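Local coordinates for glypican-1 (Homo sapiens, PDB 4YWT), which carries heparan sulfate chains at the cell surface and through them binds alpha-4(V) collagen, taking part in Schwann cell myelination, at residues L114-S117 and E118-Q122; I313-V316 and H317-L320; W392-L395 and P396-C400; A433-I436 and N437-E440. The protein carries 3 engineered substitutions. All coordinates share one frame; numbering follows the deposited sequence.

Interaction 1: L114-S117 and E118-Q122; sequences LNDS and ERTLQ. With NAG (2-acetamido-2-deoxy-beta-D-glucopyranose), chain E.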
# COMPACT_ATOMS: atom_id res chain seq x y z
N LEU A 114 -9.04 -12.05 -17.07
CA LEU A 114 -10.13 -13.02 -17.01
C LEU A 114 -11.15 -12.79 -18.15
O LEU A 114 -11.48 -13.72 -18.90
CB LEU A 114 -10.83 -12.95 -15.65
CG LEU A 114 -11.78 -14.10 -15.32
CD1 LEU A 114 -11.06 -15.43 -15.46
CD2 LEU A 114 -12.35 -13.94 -13.93
N ASN A 115 -11.61 -11.55 -18.26
CA ASN A 115 -12.60 -11.18 -19.28
C ASN A 115 -12.13 -11.49 -20.71
O ASN A 115 -12.90 -11.97 -21.54
CB ASN A 115 -12.94 -9.69 -19.15
CG ASN A 115 -13.80 -9.39 -17.94
OD1 ASN A 115 -13.98 -10.24 -17.06
ND2 ASN A 115 -14.34 -8.18 -17.88
N ASP A 116 -10.85 -11.21 -20.96
CA ASP A 116 -10.24 -11.42 -22.27
C ASP A 116 -10.11 -12.91 -22.55
O ASP A 116 -10.26 -13.35 -23.69
CB ASP A 116 -8.87 -10.74 -22.34
CG ASP A 116 -8.49 -10.35 -23.75
OD1 ASP A 116 -8.92 -9.26 -24.20
OD2 ASP A 116 -7.76 -11.12 -24.41
N SER A 117 -9.82 -13.68 -21.51
CA SER A 117 -9.80 -15.13 -21.63
C SER A 117 -11.18 -15.61 -22.07
O SER A 117 -11.31 -16.41 -23.00
CB SER A 117 -9.39 -15.79 -20.32
OG SER A 117 -9.04 -17.14 -20.52
N GLU A 118 -12.21 -15.10 -21.40
CA GLU A 118 -13.58 -15.49 -21.72
C GLU A 118 -13.97 -15.11 -23.16
O GLU A 118 -14.57 -15.91 -23.88
CB GLU A 118 -14.57 -14.86 -20.74
CG GLU A 118 -15.96 -15.48 -20.79
CD GLU A 118 -16.94 -14.83 -19.83
OE1 GLU A 118 -16.55 -13.87 -19.14
OE2 GLU A 118 -18.10 -15.29 -19.77
N ARG A 119 -13.61 -13.90 -23.58
CA ARG A 119 -13.92 -13.45 -24.94
C ARG A 119 -13.19 -14.28 -25.99
O ARG A 119 -13.75 -14.62 -27.03
CB ARG A 119 -13.57 -11.97 -25.10
CG ARG A 119 -14.61 -11.02 -24.54
CD ARG A 119 -14.29 -9.57 -24.88
NE ARG A 119 -14.32 -8.71 -23.70
CZ ARG A 119 -13.24 -8.29 -23.06
NH1 ARG A 119 -12.03 -8.64 -23.49
NH2 ARG A 119 -13.36 -7.50 -22.00
N THR A 120 -11.93 -14.59 -25.71
CA THR A 120 -11.13 -15.43 -26.59
C THR A 120 -11.77 -16.80 -26.74
O THR A 120 -11.85 -17.35 -27.84
CB THR A 120 -9.69 -15.58 -26.08
OG1 THR A 120 -9.12 -14.29 -25.85
CG2 THR A 120 -8.83 -16.34 -27.08
N LEU A 121 -12.23 -17.35 -25.61
CA LEU A 121 -12.93 -18.63 -25.63
C LEU A 121 -14.18 -18.55 -26.50
O LEU A 121 -14.36 -19.35 -27.41
CB LEU A 121 -13.30 -19.07 -24.21
CG LEU A 121 -14.10 -20.36 -24.06
CD1 LEU A 121 -13.61 -21.15 -22.86
CD2 LEU A 121 -15.59 -20.08 -23.93
N GLN A 122 -15.03 -17.57 -26.22
CA GLN A 122 -16.28 -17.40 -26.97
C GLN A 122 -16.04 -17.21 -28.46
O GLN A 122 -16.87 -17.62 -29.28
CB GLN A 122 -17.07 -16.21 -26.43
CG GLN A 122 -17.64 -16.41 -25.04
CD GLN A 122 -18.42 -15.21 -24.56
OE1 GLN A 122 -19.19 -15.29 -23.60
NE2 GLN A 122 -18.24 -14.07 -25.22
C1 NAG E . -15.20 -7.76 -16.80
C2 NAG E . -15.18 -6.22 -16.66
C3 NAG E . -16.25 -5.76 -15.67
C4 NAG E . -17.61 -6.34 -16.02
C5 NAG E . -17.50 -7.86 -16.10
C6 NAG E . -18.80 -8.53 -16.50
C7 NAG E . -13.04 -5.08 -17.05
C8 NAG E . -13.53 -4.83 -18.45
N2 NAG E . -13.87 -5.75 -16.25
O3 NAG E . -16.32 -4.34 -15.69
O4 NAG E . -18.57 -5.98 -15.03
O5 NAG E . -16.53 -8.21 -17.10
O6 NAG E . -19.49 -7.77 -17.49
O7 NAG E . -11.94 -4.70 -16.67
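Asp116 and Arg119, one turn apart on helix 70-129, form a salt bridge on the outer side of the helix, with Asp116 OD1 3.2 Å from Arg119 NH1. The carboxylate oxygen meets the edge of the guanidinium near its plane, but the two flat groups stand 79° apart, so a single oxygen does the work. A bend at chi3 of Arg119 (-129°) turns the guanidinium back over the preceding turn: Asn115 O lies over one face, offset toward the rim, and NH2 comes within 3.6 Å of Asn115 CB.

The hydrogen bonds are those of an alpha-helix, with one addition. Asp116 O accepts twice from Thr120, from N at 2.9 Å and from OG1 at 2.6 Å, and the two donors approach from opposite faces of the carbonyl plane.

The covalent link is the N-glycan. Asn115 ND2 is bonded to C1 of the first N-acetylglucosamine at 1.4 Å, and the methyl C8 of its acetamido group lies near the plane of the Arg119 guanidinium.

Toward the protein, Ser117 OG bonds to Tyr144 OH and has a probable but doubtfully short bond to His317 ND1, while Glu118 OE1 makes a salt bridge with Arg148. The stretch thus packs against helix 137-152 through Leu114 and Glu118, and against helix 316-328 through Thr120 and Leu121.

Interaction 2: I313-V316 and H317-L320; sequences IGSV and HTWL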
# COMPACT_ATOMS: atom_id res chain seq x y z
N ILE A 313 -4.57 -16.90 -14.87
CA ILE A 313 -5.59 -15.86 -14.70
C ILE A 313 -6.09 -15.34 -16.04
O ILE A 313 -7.25 -14.94 -16.17
CB ILE A 313 -5.04 -14.69 -13.85
CG1 ILE A 313 -4.62 -15.19 -12.47
CG2 ILE A 313 -6.07 -13.57 -13.71
CD1 ILE A 313 -3.79 -14.19 -11.68
N GLY A 314 -5.23 -15.37 -17.05
CA GLY A 314 -5.61 -14.95 -18.38
C GLY A 314 -5.55 -16.05 -19.42
O GLY A 314 -5.61 -15.77 -20.62
N SER A 315 -5.43 -17.30 -18.98
CA SER A 315 -5.27 -18.41 -19.92
C SER A 315 -6.05 -19.67 -19.54
O SER A 315 -5.66 -20.77 -19.92
CB SER A 315 -3.79 -18.75 -20.06
OG SER A 315 -3.29 -19.38 -18.90
N VAL A 316 -7.14 -19.50 -18.80
CA VAL A 316 -8.02 -20.62 -18.42
C VAL A 316 -8.53 -21.38 -19.65
O VAL A 316 -8.58 -22.62 -19.68
CB VAL A 316 -9.22 -20.12 -17.59
CG1 VAL A 316 -10.24 -21.23 -17.39
CG2 VAL A 316 -8.75 -19.57 -16.25
N HIS A 317 -8.90 -20.61 -20.68
CA HIS A 317 -9.47 -21.15 -21.90
C HIS A 317 -8.54 -22.14 -22.59
O HIS A 317 -9.00 -23.06 -23.26
CB HIS A 317 -9.83 -20.02 -22.87
CG HIS A 317 -8.67 -19.16 -23.26
ND1 HIS A 317 -8.20 -18.13 -22.48
CD2 HIS A 317 -7.87 -19.19 -24.36
CE1 HIS A 317 -7.17 -17.55 -23.08
NE2 HIS A 317 -6.95 -18.18 -24.22
N THR A 318 -7.24 -21.95 -22.43
CA THR A 318 -6.26 -22.85 -23.03
C THR A 318 -6.35 -24.24 -22.39
O THR A 318 -6.34 -25.26 -23.09
CB THR A 318 -4.82 -22.31 -22.88
OG1 THR A 318 -4.43 -22.37 -21.50
CG2 THR A 318 -4.74 -20.88 -23.37
N TRP A 319 -6.44 -24.27 -21.07
CA TRP A 319 -6.57 -25.53 -20.34
C TRP A 319 -7.92 -26.18 -20.61
O TRP A 319 -8.01 -27.40 -20.74
CB TRP A 319 -6.37 -25.31 -18.84
CG TRP A 319 -4.99 -24.87 -18.49
CD1 TRP A 319 -4.61 -23.63 -18.07
CD2 TRP A 319 -3.80 -25.67 -18.54
NE1 TRP A 319 -3.25 -23.61 -17.85
CE2 TRP A 319 -2.73 -24.85 -18.13
CE3 TRP A 319 -3.53 -27.00 -18.89
CZ2 TRP A 319 -1.42 -25.31 -18.06
CZ3 TRP A 319 -2.23 -27.45 -18.82
CH2 TRP A 319 -1.19 -26.61 -18.41
N LEU A 320 -8.97 -25.36 -20.69
CA LEU A 320 -10.28 -25.90 -21.06
C LEU A 320 -10.23 -26.58 -22.43
O LEU A 320 -10.68 -27.72 -22.60
CB LEU A 320 -11.34 -24.78 -21.06
CG LEU A 320 -11.65 -24.13 -19.71
CD1 LEU A 320 -12.75 -23.09 -19.87
CD2 LEU A 320 -12.05 -25.18 -18.68
O HOH W 1 -1.84 -21.25 -17.68
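Ser315 O receives both the N and OG1 of Thr318 as the chain leaves the loop and enters helix 316-328, with Ser315 at the N-cap position and the bond from Leu320 N to Val316 O, 2.9 Å, closing the first alpha-helical turn. This helix N-terminus is not capped in the classical way, for the Ser315 side chain makes no capping bond; its OG goes back to Ser311 O in the preceding loop.

The two Thr318 donors use the carbonyl differently. OG1 lies in the carbonyl plane, 2.6 Å from Ser315 O, whereas the backbone N, at 3.2 Å, sits well above that plane, with an N-H...O angle of 139°. The hydroxyl reaches the carbonyl because chi1 of 69° places OG1 between the backbone N and carbonyl carbon of its own residue.

His317 folds back in the same rotamer class, chi1 59°, bringing CE1 edge-on to Gly314 O at 3.4 Å. Thr318 CG2 lies over one face of the imidazole, toward the rim, and ND1 is turned toward Ser117 of helix 70-129. On the buried side Val316 CG1 meets Leu320 CG at 4.0 Å; Val316 also packs on Tyr144 and Leu147 of helix 137-152, and Leu320 on Phe140. Trp319 touches Glu207 and Arg211 of helix 204-236. A water joins its indole to the N-cap serine: Trp319 NE1 donates to it at 2.8 Å, and the same water donates to Ser315 OG at 2.7 Å.

Interaction 3: W392-L395 and P396-C400; sequences WISL and PGTLC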
# COMPACT_ATOMS: atom_id res chain seq x y z
N TRP A 392 7.37 5.34 7.24
CA TRP A 392 6.96 5.80 8.56
C TRP A 392 8.12 6.25 9.45
O TRP A 392 7.91 6.99 10.41
CB TRP A 392 6.16 4.70 9.25
CG TRP A 392 4.97 4.30 8.45
CD1 TRP A 392 4.78 3.11 7.80
CD2 TRP A 392 3.82 5.10 8.17
NE1 TRP A 392 3.57 3.12 7.15
CE2 TRP A 392 2.96 4.33 7.36
CE3 TRP A 392 3.42 6.39 8.53
CZ2 TRP A 392 1.73 4.80 6.91
CZ3 TRP A 392 2.20 6.86 8.08
CH2 TRP A 392 1.37 6.07 7.28
N ILE A 393 9.33 5.80 9.14
CA ILE A 393 10.50 6.24 9.89
C ILE A 393 11.36 7.19 9.06
O ILE A 393 12.23 7.86 9.60
CB ILE A 393 11.36 5.05 10.34
CG1 ILE A 393 12.03 4.39 9.14
CG2 ILE A 393 10.53 4.05 11.14
CD1 ILE A 393 13.16 3.49 9.52
N SER A 394 11.11 7.24 7.76
CA SER A 394 11.85 8.14 6.89
C SER A 394 11.20 9.51 6.87
O SER A 394 11.78 10.47 6.37
CB SER A 394 11.95 7.58 5.47
OG SER A 394 10.72 7.72 4.79
N LEU A 395 9.98 9.60 7.41
CA LEU A 395 9.27 10.88 7.49
C LEU A 395 10.11 12.06 8.05
O LEU A 395 10.19 13.10 7.40
CB LEU A 395 8.00 10.73 8.33
CG LEU A 395 6.76 10.19 7.62
CD1 LEU A 395 5.56 10.22 8.56
CD2 LEU A 395 6.47 10.99 6.37
N PRO A 396 10.74 11.89 9.24
CA PRO A 396 11.47 13.05 9.77
C PRO A 396 12.65 13.46 8.89
O PRO A 396 12.85 14.65 8.66
CB PRO A 396 11.96 12.57 11.14
CG PRO A 396 11.12 11.38 11.46
CD PRO A 396 10.84 10.74 10.15
N GLY A 397 13.41 12.48 8.41
CA GLY A 397 14.56 12.74 7.57
C GLY A 397 14.22 13.48 6.30
O GLY A 397 14.89 14.45 5.94
N THR A 398 13.17 13.04 5.62
CA THR A 398 12.77 13.66 4.35
C THR A 398 12.12 15.02 4.57
O THR A 398 12.38 15.96 3.83
CB THR A 398 11.81 12.75 3.56
OG1 THR A 398 10.56 12.65 4.26
CG2 THR A 398 12.41 11.37 3.37
N LEU A 399 11.27 15.11 5.59
CA LEU A 399 10.60 16.38 5.89
C LEU A 399 11.61 17.45 6.30
O LEU A 399 11.45 18.62 5.97
CB LEU A 399 9.56 16.20 6.99
CG LEU A 399 8.21 15.63 6.54
CD1 LEU A 399 7.25 15.52 7.71
CD2 LEU A 399 7.62 16.49 5.43
N CYS A 400 12.65 17.04 7.02
CA CYS A 400 13.72 17.95 7.41
C CYS A 400 14.59 18.32 6.22
O CYS A 400 14.93 19.49 6.02
CB CYS A 400 14.58 17.34 8.52
SG CYS A 400 13.81 17.36 10.15
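Leu395 and Pro396 meet at a proline kink within helix 391-404. Pro396 has no amide hydrogen, and the regular bonding to the residue four back is interrupted at Pro396 and Gly397. The tight part lies here: Pro396 CD, standing in place of an amide hydrogen, comes within 3.2 Å of Ile393 O, and Leu395, Pro396 and Leu399 are all buried. This side faces the protein, Pro396 and Leu399 packing on Leu275 of helix 268-278 and Leu395 on Leu279. Cys400, one turn after Pro396, is disulfide-bonded to Cys271 of the same helix 268-278. Regular bonding resumes at Thr398 N and continues with Leu399 N, 2.9 Å from Leu395 O.

The looser side carries Ser394, Gly397 and Thr398, all partly exposed. Across it the side chains barely meet, Ser394 OG and Thr398 CG2 being 4.3 Å apart, and the serine hydroxyl turns back to Phe391 O. What holds the outer side is backbone: Thr398 N bonds to Ser394 O at 3.0 Å, with an N-H...O angle of 167°, while Thr398 CG2 rests 3.2 Å from that oxygen.

Interaction 4: A433-I436 and N437-E440; sequences ANQI and NNPE. With CA (calcium ion), chain G.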
# COMPACT_ATOMS: atom_id res chain seq x y z
N ALA A 433 8.23 4.52 22.23
CA ALA A 433 9.02 4.16 23.40
C ALA A 433 10.39 4.84 23.41
O ALA A 433 10.87 5.26 24.46
CB ALA A 433 9.19 2.65 23.48
N ASN A 434 11.00 4.96 22.24
CA ASN A 434 12.32 5.57 22.11
C ASN A 434 12.33 7.08 22.34
O ASN A 434 13.40 7.70 22.33
CB ASN A 434 12.91 5.26 20.74
CG ASN A 434 13.51 3.87 20.66
OD1 ASN A 434 14.12 3.39 21.61
ND2 ASN A 434 13.33 3.21 19.52
N GLN A 435 11.16 7.67 22.54
CA GLN A 435 11.06 9.12 22.71
C GLN A 435 10.90 9.53 24.17
O GLN A 435 10.64 10.70 24.46
CB GLN A 435 9.90 9.68 21.89
CG GLN A 435 9.91 9.26 20.44
CD GLN A 435 11.24 9.50 19.77
OE1 GLN A 435 11.85 10.56 19.94
NE2 GLN A 435 11.71 8.52 19.00
N ILE A 436 11.05 8.58 25.09
CA ILE A 436 10.89 8.87 26.51
C ILE A 436 11.93 9.89 26.98
O ILE A 436 11.64 10.75 27.81
CB ILE A 436 10.98 7.56 27.36
CG1 ILE A 436 10.79 7.86 28.85
CG2 ILE A 436 12.29 6.82 27.10
CD1 ILE A 436 10.90 6.63 29.73
N ASN A 437 13.14 9.79 26.43
CA ASN A 437 14.23 10.70 26.76
C ASN A 437 14.45 11.87 25.80
O ASN A 437 15.42 12.61 25.94
CB ASN A 437 15.54 9.91 26.89
CG ASN A 437 15.59 9.10 28.17
OD1 ASN A 437 14.89 9.40 29.14
ND2 ASN A 437 16.43 8.07 28.18
N ASN A 438 13.57 12.02 24.80
CA ASN A 438 13.75 13.04 23.77
C ASN A 438 13.87 14.44 24.38
O ASN A 438 12.94 14.93 25.02
CB ASN A 438 12.59 13.00 22.77
CG ASN A 438 12.84 13.82 21.52
OD1 ASN A 438 13.35 14.94 21.58
ND2 ASN A 438 12.48 13.26 20.37
N PRO A 439 15.03 15.09 24.16
CA PRO A 439 15.35 16.39 24.76
C PRO A 439 14.49 17.54 24.22
O PRO A 439 14.15 18.46 24.96
CB PRO A 439 16.82 16.60 24.39
CG PRO A 439 17.00 15.80 23.14
CD PRO A 439 16.11 14.60 23.30
N GLU A 440 14.17 17.48 22.93
CA GLU A 440 13.41 18.54 22.28
C GLU A 440 11.91 18.43 22.53
O GLU A 440 11.24 19.44 22.76
CB GLU A 440 13.70 18.55 20.78
CG GLU A 440 15.19 18.52 20.45
CD GLU A 440 16.01 19.50 21.27
OE1 GLU A 440 15.52 20.61 21.56
OE2 GLU A 440 17.16 19.16 21.62
CA CA G . 10.83 12.79 28.73
O HOH W 2 10.32 12.90 26.40
O HOH W 3 12.14 11.97 30.55
O HOH W 4 8.56 12.12 28.36
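Gln435 and Asn438, the first and last residues of a type I beta turn, have side chains that lie side by side, pointing the same way, and a hydrogen bond links their amides. Asn438 ND2 donates to Gln435 OE1 at 2.8 Å with an N-H...O angle of 159°; OE1 lies close to the Asn438 amide plane, and the donor is nearly in line with the glutamine C=O. The two amide planes are nonetheless turned 59° apart. This side-chain bond reinforces the turn's own backbone bond, Asn438 N to Gln435 O, which is weak at 3.2 Å.

Gln435 gets there by curling: chi2 of -51° bends the chain so that its end swings across to Asn438. Both amides have further partners. Gln435 NE2 donates to Gly431 O, and Asn438 ND2 gives a second bond, to Asn273 O of helix 268-278, fixing the turn against that helix. Asn438 OD1 accepts from Glu440 N at 3.0 Å, an Asx turn, and from Val441 N, so OD1 holds the backbone that follows while ND2 reaches back to Gln435.

Ile436 and Asn437, at the exposed middle of the turn, also run alongside each other, with Ile436 CG2 4.2 Å from Asn437 CG. Their side chains stay off the calcium ion; the turn offers it a backbone carbonyl instead. Ile436 O binds the metal at 2.4 Å beside three waters, one of which donates a hydrogen bond to Gln435 O at 3.0 Å.

Overall arrangement
All four contacts are local and follow one another in series along the chain; none nests within or crosses another. Interaction 1 lies within helix 70-129, and interaction 2 starts helix 316-328 about 200 residues later. Their centres are about 9 Å apart, and they touch, among other places, where Leu121 packs on Leu320, joining the two helices beside helix 137-152. Interaction 3, in helix 391-404, and interaction 4, in the loop before helix 450-471, lie on the opposite side of the chain's centre. Their centres are about 17 Å apart without touching, but both have side chains that touch helix 268-278.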